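Local coordinates for DUF871 domain-containing protein (Enterococcus faecalis, PDB 2P0O), which is of unestablished function but probably acts as a 6-phospho-N-acetylmuramidase, pairing a TIM barrel with a cyclophilin-like C-terminal domain, at residues N202-A207 with R229-F234; G235-T240 with E366-N371; N241-V247 with Q354-E360. One frame throughout, in Å; residues are numbered along the deposited sequence. Where two conformers were deposited one is given.

Contact 1. Residues N202-A207 with R229-F234; sequences NPFAAA and RTMAQF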
loop_
_atom_site.group_PDB
_atom_site.type_symbol
_atom_site.label_atom_id
_atom_site.label_comp_id
_atom_site.label_asym_id
_atom_site.label_seq_id
_atom_site.Cartn_x
_atom_site.Cartn_y
_atom_site.Cartn_z
ATOM N N ASN A 202 -2.037 -4.422 -8.346
ATOM C CA ASN A 202 -0.698 -4.359 -7.747
ATOM C C ASN A 202 -0.811 -3.619 -6.420
ATOM O O ASN A 202 -1.167 -2.452 -6.407
ATOM C CB ASN A 202 0.267 -3.602 -8.690
ATOM C CG ASN A 202 1.699 -3.569 -8.167
ATOM O OD1 ASN A 202 1.945 -3.618 -6.955
ATOM N ND2 ASN A 202 2.648 -3.512 -9.079
ATOM N N PRO A 203 -0.574 -4.321 -5.304
ATOM C CA PRO A 203 -0.638 -3.691 -3.982
ATOM C C PRO A 203 0.317 -2.513 -3.801
ATOM O O PRO A 203 -0.022 -1.543 -3.099
ATOM C CB PRO A 203 -0.272 -4.836 -3.014
ATOM C CG PRO A 203 -0.522 -6.098 -3.792
ATOM C CD PRO A 203 -0.288 -5.771 -5.230
ATOM N N PHE A 204 1.501 -2.582 -4.403
ATOM C CA PHE A 204 2.456 -1.473 -4.305
ATOM C C PHE A 204 1.879 -0.207 -4.913
ATOM O O PHE A 204 1.948 0.852 -4.303
ATOM C CB PHE A 204 3.820 -1.836 -4.942
ATOM C CG PHE A 204 4.727 -0.643 -5.193
ATOM C CD1 PHE A 204 5.429 -0.052 -4.145
ATOM C CD2 PHE A 204 4.892 -0.135 -6.480
ATOM C CE1 PHE A 204 6.265 1.043 -4.357
ATOM C CE2 PHE A 204 5.722 0.960 -6.712
ATOM C CZ PHE A 204 6.408 1.566 -5.643
ATOM N N ALA A 205 1.330 -0.318 -6.129
ATOM C CA ALA A 205 0.747 0.845 -6.780
ATOM C C ALA A 205 -0.456 1.365 -5.975
ATOM O O ALA A 205 -0.677 2.558 -5.904
ATOM C CB ALA A 205 0.306 0.503 -8.217
ATOM N N ALA A 206 -1.229 0.447 -5.399
ATOM C CA ALA A 206 -2.409 0.807 -4.635
ATOM C C ALA A 206 -2.013 1.594 -3.378
ATOM O O ALA A 206 -2.564 2.668 -3.121
ATOM C CB ALA A 206 -3.203 -0.465 -4.271
ATOM N N ALA A 207 -1.007 1.088 -2.661
ATOM C CA ALA A 207 -0.525 1.693 -1.415
ATOM C C ALA A 207 0.090 3.063 -1.632
ATOM O O ALA A 207 -0.286 4.043 -0.992
ATOM C CB ALA A 207 0.474 0.746 -0.685
ATOM N N ARG A 229 7.864 -10.153 -5.349
ATOM C CA ARG A 229 7.922 -9.164 -6.402
ATOM C C ARG A 229 7.445 -7.803 -5.903
ATOM O O ARG A 229 8.034 -6.735 -6.207
ATOM C CB ARG A 229 7.012 -9.615 -7.550
ATOM C CG ARG A 229 7.144 -8.770 -8.815
ATOM C CD ARG A 229 6.131 -9.214 -9.880
ATOM N NE ARG A 229 6.404 -8.557 -11.155
ATOM C CZ ARG A 229 6.009 -7.325 -11.493
ATOM N NH1 ARG A 229 5.300 -6.567 -10.650
ATOM N NH2 ARG A 229 6.336 -6.843 -12.677
ATOM N N THR A 230 6.333 -7.850 -5.175
ATOM C CA THR A 230 5.711 -6.656 -4.655
ATOM C C THR A 230 6.553 -6.064 -3.523
ATOM O O THR A 230 6.721 -4.856 -3.449
ATOM C CB THR A 230 4.246 -6.966 -4.238
ATOM O OG1 THR A 230 3.550 -7.419 -5.400
ATOM C CG2 THR A 230 3.551 -5.735 -3.699
HETATM N N MSE A 231 7.061 -6.924 -2.646
HETATM C CA MSE A 231 8.047 -6.502 -1.625
HETATM C C MSE A 231 9.230 -5.721 -2.231
HETATM O O MSE A 231 9.666 -4.690 -1.691
HETATM C CB MSE A 231 8.588 -7.715 -0.860
HETATM C CG MSE A 231 7.509 -8.395 -0.061
HETATM SE SE MSE A 231 8.074 -10.025 0.864
HETATM C CE MSE A 231 9.283 -9.214 2.155
ATOM N N ALA A 232 9.729 -6.238 -3.352
ATOM C CA ALA A 232 10.878 -5.659 -4.063
ATOM C C ALA A 232 10.538 -4.279 -4.573
ATOM O O ALA A 232 11.399 -3.401 -4.569
ATOM C CB ALA A 232 11.300 -6.548 -5.205
ATOM N N GLN A 233 9.283 -4.091 -5.015
ATOM C CA GLN A 233 8.835 -2.791 -5.502
ATOM C C GLN A 233 8.770 -1.793 -4.333
ATOM O O GLN A 233 9.269 -0.671 -4.470
ATOM C CB GLN A 233 7.516 -2.895 -6.272
ATOM C CG GLN A 233 7.721 -3.492 -7.672
ATOM C CD GLN A 233 6.438 -3.616 -8.474
ATOM O OE1 GLN A 233 5.427 -4.125 -7.983
ATOM N NE2 GLN A 233 6.477 -3.177 -9.719
ATOM N N PHE A 234 8.177 -2.205 -3.199
ATOM C CA PHE A 234 8.180 -1.377 -1.999
ATOM C C PHE A 234 9.607 -1.028 -1.632
ATOM O O PHE A 234 9.925 0.145 -1.427
ATOM C CB PHE A 234 7.461 -2.035 -0.796
ATOM C CG PHE A 234 5.945 -1.885 -0.829
ATOM C CD1 PHE A 234 5.331 -0.675 -0.446
ATOM C CD2 PHE A 234 5.128 -2.959 -1.209
ATOM C CE1 PHE A 234 3.914 -0.536 -0.466
ATOM C CE2 PHE A 234 3.703 -2.828 -1.225
ATOM C CZ PHE A 234 3.111 -1.628 -0.861
#

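Contact 2. Residues G235-T240 with E366-N371; sequences GYYHQT and EFRKLN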
loop_
_atom_site.group_PDB
_atom_site.type_symbol
_atom_site.label_atom_id
_atom_site.label_comp_id
_atom_site.label_asym_id
_atom_site.label_seq_id
_atom_site.Cartn_x
_atom_site.Cartn_y
_atom_site.Cartn_z
ATOM N N GLY A 235 10.459 -2.050 -1.579
ATOM C CA GLY A 235 11.816 -1.896 -1.121
ATOM C C GLY A 235 12.573 -0.961 -2.023
ATOM O O GLY A 235 13.293 -0.087 -1.543
ATOM N N TYR A 236 12.435 -1.146 -3.325
ATOM C CA TYR A 236 13.141 -0.307 -4.289
ATOM C C TYR A 236 12.720 1.172 -4.142
ATOM O O TYR A 236 13.552 2.083 -4.140
ATOM C CB TYR A 236 12.859 -0.819 -5.706
ATOM C CG TYR A 236 14.017 -0.693 -6.670
ATOM C CD1 TYR A 236 14.188 0.458 -7.457
ATOM C CD2 TYR A 236 14.941 -1.745 -6.810
ATOM C CE1 TYR A 236 15.263 0.553 -8.357
ATOM C CE2 TYR A 236 16.000 -1.664 -7.708
ATOM C CZ TYR A 236 16.161 -0.518 -8.471
ATOM O OH TYR A 236 17.241 -0.467 -9.340
ATOM N N TYR A 237 11.417 1.400 -4.013
ATOM C CA TYR A 237 10.884 2.734 -3.829
ATOM C C TYR A 237 11.356 3.319 -2.513
ATOM O O TYR A 237 11.715 4.490 -2.421
ATOM C CB TYR A 237 9.356 2.676 -3.803
ATOM C CG TYR A 237 8.687 4.048 -3.836
ATOM C CD1 TYR A 237 9.001 4.951 -4.847
ATOM C CD2 TYR A 237 7.750 4.440 -2.858
ATOM C CE1 TYR A 237 8.413 6.211 -4.906
ATOM C CE2 TYR A 237 7.142 5.726 -2.906
ATOM C CZ TYR A 237 7.492 6.590 -3.946
ATOM O OH TYR A 237 6.946 7.838 -4.073
ATOM N N HIS A 238 11.347 2.505 -1.469
ATOM C CA HIS A 238 11.701 3.013 -0.145
ATOM C C HIS A 238 13.193 3.411 -0.061
ATOM O O HIS A 238 13.542 4.442 0.518
ATOM C CB HIS A 238 11.260 1.987 0.898
ATOM C CG HIS A 238 11.898 2.137 2.238
ATOM N ND1 HIS A 238 11.447 3.038 3.181
ATOM C CD2 HIS A 238 12.915 1.458 2.818
ATOM C CE1 HIS A 238 12.164 2.909 4.281
ATOM N NE2 HIS A 238 13.067 1.964 4.084
ATOM N N GLN A 239 14.066 2.636 -0.688
ATOM C CA GLN A 239 15.503 2.926 -0.618
ATOM C C GLN A 239 15.981 3.976 -1.599
ATOM O O GLN A 239 16.951 4.687 -1.322
ATOM C CB GLN A 239 16.328 1.657 -0.831
ATOM C CG GLN A 239 16.190 0.675 0.281
ATOM C CD GLN A 239 17.079 -0.538 0.105
ATOM O OE1 GLN A 239 18.178 -0.465 -0.476
ATOM N NE2 GLN A 239 16.615 -1.666 0.633
ATOM N N THR A 240 15.332 4.056 -2.752
ATOM C CA THR A 240 15.838 4.888 -3.860
ATOM C C THR A 240 14.879 5.968 -4.359
ATOM O O THR A 240 15.263 6.777 -5.209
ATOM C CB THR A 240 16.229 4.013 -5.098
ATOM O OG1 THR A 240 15.043 3.554 -5.797
ATOM C CG2 THR A 240 17.118 2.806 -4.669
ATOM N N GLU A 366 16.738 -7.738 -9.029
ATOM C CA GLU A 366 17.142 -6.360 -9.174
ATOM C C GLU A 366 17.145 -5.700 -7.782
ATOM O O GLU A 366 18.087 -4.990 -7.443
ATOM C CB GLU A 366 16.182 -5.668 -10.124
ATOM C CG GLU A 366 16.819 -4.759 -11.113
ATOM C CD GLU A 366 17.887 -5.423 -11.968
ATOM O OE1 GLU A 366 17.585 -6.309 -12.817
ATOM O OE2 GLU A 366 19.041 -5.036 -11.775
ATOM N N PHE A 367 16.115 -5.978 -6.961
ATOM C CA PHE A 367 16.117 -5.493 -5.580
ATOM C C PHE A 367 17.205 -6.148 -4.717
ATOM O O PHE A 367 17.805 -5.472 -3.872
ATOM C CB PHE A 367 14.755 -5.626 -4.897
ATOM C CG PHE A 367 14.747 -5.069 -3.480
ATOM C CD1 PHE A 367 14.994 -3.718 -3.249
ATOM C CD2 PHE A 367 14.528 -5.900 -2.387
ATOM C CE1 PHE A 367 15.031 -3.207 -1.962
ATOM C CE2 PHE A 367 14.555 -5.389 -1.086
ATOM C CZ PHE A 367 14.811 -4.038 -0.881
ATOM N N ARG A 368 17.455 -7.446 -4.927
ATOM C CA ARG A 368 18.535 -8.157 -4.235
ATOM C C ARG A 368 19.902 -7.504 -4.468
ATOM O O ARG A 368 20.752 -7.453 -3.566
ATOM C CB ARG A 368 18.615 -9.620 -4.716
ATOM C CG ARG A 368 18.371 -10.654 -3.641
ATOM C CD ARG A 368 18.734 -12.089 -4.124
ATOM N NE ARG A 368 17.908 -12.550 -5.258
ATOM C CZ ARG A 368 16.610 -12.880 -5.196
ATOM N NH1 ARG A 368 15.931 -12.800 -4.050
ATOM N NH2 ARG A 368 15.978 -13.280 -6.300
ATOM N N LYS A 369 20.091 -7.022 -5.695
ATOM C CA LYS A 369 21.356 -6.464 -6.132
ATOM C C LYS A 369 21.683 -5.236 -5.320
ATOM O O LYS A 369 22.823 -5.031 -4.945
ATOM C CB LYS A 369 21.313 -6.117 -7.624
ATOM C CG LYS A 369 21.464 -7.319 -8.549
ATOM C CD LYS A 369 22.264 -6.944 -9.787
ATOM C CE LYS A 369 21.498 -5.978 -10.661
ATOM N NZ LYS A 369 22.261 -4.742 -10.927
ATOM N N LEU A 370 20.667 -4.428 -5.042
ATOM C CA LEU A 370 20.827 -3.233 -4.237
ATOM C C LEU A 370 21.486 -3.489 -2.892
ATOM O O LEU A 370 22.210 -2.633 -2.386
ATOM C CB LEU A 370 19.466 -2.573 -4.012
ATOM C CG LEU A 370 19.009 -1.482 -4.969
ATOM C CD1 LEU A 370 19.580 -0.118 -4.560
ATOM C CD2 LEU A 370 19.414 -1.773 -6.406
ATOM N N ASN A 371 21.237 -4.671 -2.322
ATOM C CA ASN A 371 21.644 -5.010 -0.947
ATOM C C ASN A 371 22.688 -6.102 -0.874
ATOM O O ASN A 371 22.902 -6.665 0.191
ATOM C CB ASN A 371 20.420 -5.440 -0.130
ATOM C CG ASN A 371 19.261 -4.474 -0.263
ATOM O OD1 ASN A 371 19.384 -3.293 0.080
ATOM N ND2 ASN A 371 18.119 -4.970 -0.742
#

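Contact 3. Residues N241-V247 with Q354-E360; sequences NQFLLEV and QFTLVTE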
loop_
_atom_site.group_PDB
_atom_site.type_symbol
_atom_site.label_atom_id
_atom_site.label_comp_id
_atom_site.label_asym_id
_atom_site.label_seq_id
_atom_site.Cartn_x
_atom_site.Cartn_y
_atom_site.Cartn_z
ATOM N N ASN A 241 13.627 5.961 -3.887
ATOM C CA ASN A 241 12.609 6.877 -4.414
ATOM C C ASN A 241 12.262 6.592 -5.886
ATOM O O ASN A 241 11.661 7.420 -6.555
ATOM C CB ASN A 241 13.044 8.353 -4.250
ATOM C CG ASN A 241 11.869 9.329 -4.305
ATOM O OD1 ASN A 241 10.721 8.941 -4.126
ATOM N ND2 ASN A 241 12.162 10.605 -4.547
ATOM N N GLN A 242 12.647 5.431 -6.392
ATOM C CA GLN A 242 12.380 5.099 -7.784
ATOM C C GLN A 242 11.281 4.077 -7.869
ATOM O O GLN A 242 11.226 3.155 -7.031
ATOM C CB GLN A 242 13.614 4.496 -8.457
ATOM C CG GLN A 242 14.814 5.396 -8.648
ATOM C CD GLN A 242 16.113 4.610 -8.928
ATOM O OE1 GLN A 242 16.094 3.437 -9.309
ATOM N NE2 GLN A 242 17.235 5.258 -8.734
ATOM N N PHE A 243 10.441 4.216 -8.896
ATOM C CA PHE A 243 9.414 3.267 -9.238
ATOM C C PHE A 243 10.005 2.199 -10.155
ATOM O O PHE A 243 10.538 2.506 -11.217
ATOM C CB PHE A 243 8.228 3.951 -9.965
ATOM C CG PHE A 243 7.472 4.909 -9.109
ATOM C CD1 PHE A 243 6.514 4.439 -8.173
ATOM C CD2 PHE A 243 7.712 6.280 -9.207
ATOM C CE1 PHE A 243 5.816 5.332 -7.350
ATOM C CE2 PHE A 243 7.009 7.187 -8.411
ATOM C CZ PHE A 243 6.061 6.719 -7.471
ATOM N N LEU A 244 9.865 0.944 -9.756
ATOM C CA LEU A 244 10.481 -0.152 -10.458
ATOM C C LEU A 244 9.410 -0.884 -11.240
ATOM O O LEU A 244 8.438 -1.368 -10.647
ATOM C CB LEU A 244 11.163 -1.079 -9.447
ATOM C CG LEU A 244 11.951 -2.293 -9.938
ATOM C CD1 LEU A 244 13.186 -1.841 -10.742
ATOM C CD2 LEU A 244 12.359 -3.230 -8.803
ATOM N N LEU A 245 9.596 -0.997 -12.553
ATOM C CA LEU A 245 8.590 -1.628 -13.420
ATOM C C LEU A 245 9.250 -2.585 -14.394
ATOM O O LEU A 245 10.401 -2.382 -14.774
ATOM C CB LEU A 245 7.784 -0.576 -14.225
ATOM C CG LEU A 245 7.147 0.644 -13.566
ATOM C CD1 LEU A 245 8.208 1.744 -13.399
ATOM C CD2 LEU A 245 5.946 1.204 -14.379
ATOM N N GLU A 246 8.516 -3.620 -14.796
ATOM C CA GLU A 246 8.980 -4.612 -15.784
ATOM C C GLU A 246 8.428 -4.361 -17.185
ATOM O O GLU A 246 7.332 -3.813 -17.345
ATOM C CB GLU A 246 8.622 -6.030 -15.338
ATOM C CG GLU A 246 9.631 -6.644 -14.397
ATOM C CD GLU A 246 9.228 -8.034 -13.864
ATOM O OE1 GLU A 246 8.188 -8.608 -14.289
ATOM O OE2 GLU A 246 9.998 -8.573 -13.026
ATOM N N VAL A 247 9.190 -4.764 -18.197
ATOM C CA VAL A 247 8.764 -4.624 -19.574
ATOM C C VAL A 247 8.793 -5.981 -20.221
ATOM O O VAL A 247 9.537 -6.864 -19.763
ATOM C CB VAL A 247 9.670 -3.619 -20.397
ATOM C CG1 VAL A 247 9.537 -2.223 -19.868
ATOM C CG2 VAL A 247 11.188 -4.083 -20.466
ATOM N N GLN A 354 11.469 9.552 -10.706
ATOM C CA GLN A 354 12.298 8.546 -11.372
ATOM C C GLN A 354 11.662 7.188 -11.442
ATOM O O GLN A 354 10.929 6.779 -10.546
ATOM C CB GLN A 354 13.640 8.371 -10.711
ATOM C CG GLN A 354 14.376 9.634 -10.495
ATOM C CD GLN A 354 15.660 9.345 -9.778
ATOM O OE1 GLN A 354 16.706 9.180 -10.411
ATOM N NE2 GLN A 354 15.588 9.223 -8.460
ATOM N N PHE A 355 11.990 6.474 -12.514
ATOM C CA PHE A 355 11.482 5.131 -12.724
ATOM C C PHE A 355 12.501 4.301 -13.471
ATOM O O PHE A 355 13.172 4.812 -14.365
ATOM C CB PHE A 355 10.172 5.183 -13.471
ATOM C CG PHE A 355 10.244 5.841 -14.843
ATOM C CD1 PHE A 355 10.146 7.220 -14.985
ATOM C CD2 PHE A 355 10.317 5.054 -15.998
ATOM C CE1 PHE A 355 10.149 7.836 -16.264
ATOM C CE2 PHE A 355 10.339 5.656 -17.273
ATOM C CZ PHE A 355 10.238 7.032 -17.410
ATOM N N THR A 356 12.590 3.022 -13.095
ATOM C CA THR A 356 13.595 2.103 -13.573
ATOM C C THR A 356 12.889 0.938 -14.290
ATOM O O THR A 356 12.008 0.279 -13.731
ATOM C CB THR A 356 14.425 1.616 -12.388
ATOM O OG1 THR A 356 15.023 2.761 -11.733
ATOM C CG2 THR A 356 15.484 0.615 -12.818
ATOM N N LEU A 357 13.276 0.696 -15.535
ATOM C CA LEU A 357 12.653 -0.346 -16.350
ATOM C C LEU A 357 13.583 -1.528 -16.318
ATOM O O LEU A 357 14.795 -1.376 -16.563
ATOM C CB LEU A 357 12.469 0.153 -17.794
ATOM C CG LEU A 357 11.621 1.420 -17.930
ATOM C CD1 LEU A 357 11.359 1.771 -19.417
ATOM C CD2 LEU A 357 10.267 1.292 -17.118
ATOM N N VAL A 358 13.031 -2.695 -15.984
ATOM C CA VAL A 358 13.812 -3.916 -15.964
ATOM C C VAL A 358 13.055 -4.990 -16.748
ATOM O O VAL A 358 11.825 -4.903 -16.956
ATOM C CB VAL A 358 14.169 -4.417 -14.522
ATOM C CG1 VAL A 358 15.069 -3.422 -13.778
ATOM C CG2 VAL A 358 12.891 -4.734 -13.701
ATOM N N THR A 359 13.777 -5.993 -17.199
ATOM C CA THR A 359 13.126 -6.969 -18.050
ATOM C C THR A 359 12.278 -7.954 -17.210
ATOM O O THR A 359 12.534 -8.169 -16.010
ATOM C CB THR A 359 14.130 -7.638 -19.012
ATOM O OG1 THR A 359 13.477 -7.893 -20.270
ATOM C CG2 THR A 359 14.669 -8.936 -18.424
ATOM N N GLU A 360 11.234 -8.480 -17.836
ATOM C CA GLU A 360 10.217 -9.258 -17.135
ATOM C C GLU A 360 10.831 -10.417 -16.332
ATOM O O GLU A 360 11.694 -11.138 -16.828
ATOM C CB GLU A 360 9.136 -9.764 -18.112
ATOM C CG GLU A 360 7.973 -10.497 -17.411
ATOM C CD GLU A 360 6.885 -11.050 -18.353
ATOM O OE1 GLU A 360 7.137 -11.229 -19.578
ATOM O OE2 GLU A 360 5.759 -11.311 -17.839
HETATM O O HOH W 1 11.267 9.646 -8.063
#

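Contact 1. Residues N202-A207 with R229-F234
Neighbouring helices on the outside of a TIM barrel usually run roughly parallel, and the last two here do so, their segments at 37° with axes 9.5 Å apart. Phe204, in the t rotamer, sends its ring across to the helix of 229-234. The CB of Gln233 sits 4.0 Å from the centroid of the Phe204 ring, over its face, as a CH-pi contact. The edge of the same ring points at the face of Phe234, a T-shaped pair with centroids 5.2 Å apart and planes at 89°. The m rotamer of Phe234 brings its CZ to 3.6 Å from Ala207 CB. Asn202, also t, has two tasks. Its OD1 caps the helix start, accepting weak bonds from Phe204 N and Ala205 N, while Asn202 ND2 donates to Gln233 OE1 at 3.0 Å. The NE2 of Gln233, meanwhile, serves Leu244 O and Asp342 OD1. The single amide-amide bond thus ties the capped helix start to its neighbour, and mostly apolar and aromatic contacts fill the rest of the buried interface.

Contact 2. Residues G235-T240 with E366-N371
Gly235 opens the contact as the point where the absence of a side chain matters most. An ideal CB there would lie 2.4 Å from Phe367 CZ, a clash, whereas the bare backbone lets Phe367 CE1 come within 3.3 Å of Gly235 C. Next, the CA-to-CB bond of Tyr236 points sideways, but from an off-rotamer chi1 of -145° its ring reaches the partner helix, with CD2 4.1 Å from Phe367 CD1 and CE2 3.7 Å from Leu370 CD2. The two helices meeting here are the last helix of the TIM barrel, 228-240, and helix 363-370 at the C-terminal end of the chain; the segments cross at 35° with axes 10.4 Å apart, and the C-terminal helix thus packs on the last barrel helix. One turn beyond Gly235, the exposed side chain of Gln239 reaches past the rim of the Phe367 ring to Asn371. Thr240 ends the helix with its methyl CG2 3.8 Å from Leu370 CD1, while its OG1 donates to Tyr236 O at 2.7 Å and also bonds Gln242 N.

Contact 3. Residues N241-V247 with Q354-E360
At Gln354 a water molecule holds the strand ends together, accepting from Gln354 N and donating to Asn241 O, each at 2.7 Å. The carbonyl Gln354 O then receives Phe243 N at 3.1 Å. Phe355 packs its CB 4.2 Å from Phe243 CB, but in the p rotamer its ring leads away from this neighbour and meets His262. Thr356 follows with three bonds to strand 242-247: Thr356 N donates to Phe243 O (2.8 Å), Thr356 O accepts from Leu245 N (3.0 Å), and Thr356 OG1 donates to Gln242 OE1 (2.7 Å). This is the parallel ladder, in which Phe243 and Leu245 each bond to residues on both sides of their paired partner. Its strands, crossing at -23°, belong to a three-stranded mixed sheet with 354-359 in the middle and 260-263 antiparallel on its other edge, in the region assigned by family to a cyclophilin-like C-terminal domain. Leu357 faces the same way as Phe355, its CD2 4.2 Å from Leu245 CB. Val358, on the face shared with Thr356, brings its CG1 to 3.9 Å from Leu244 CD1 and extends the ladder, Val358 N donating to Leu245 O and Val358 O accepting from Val247 N, both at 2.9 Å. Beyond Thr359, Glu360 N makes a weak bond to Val247 O at 3.0 Å, and Glu360 CA lies 3.6 Å from OE1 of Glu246, whose carboxylate is salt-bridged to Arg229.

In the fold
Helix 228-240 serves two interfaces in succession: contact 1 joins its first half to the preceding barrel helix, contact 2 its second half to the C-terminal helix, and strand 242-247 of contact 3 follows directly. The centres lie 11 to 12 Å apart, and the three touch. Between contacts 1 and 3, Arg229 NH2 meets Glu246 OE1 at 3.0 Å in a salt bridge, so barrel and C-terminal sheet are joined by charge as well as by chain. Tyr237 stacks on Phe243, and Tyr236 CD2 packs 3.6 Å from Leu244 CD2. The sodium ion, bound by Met211, Asp213 and Val216, lies about 11 Å from the Ala207 side chain and about 13 Å from that of Phe243.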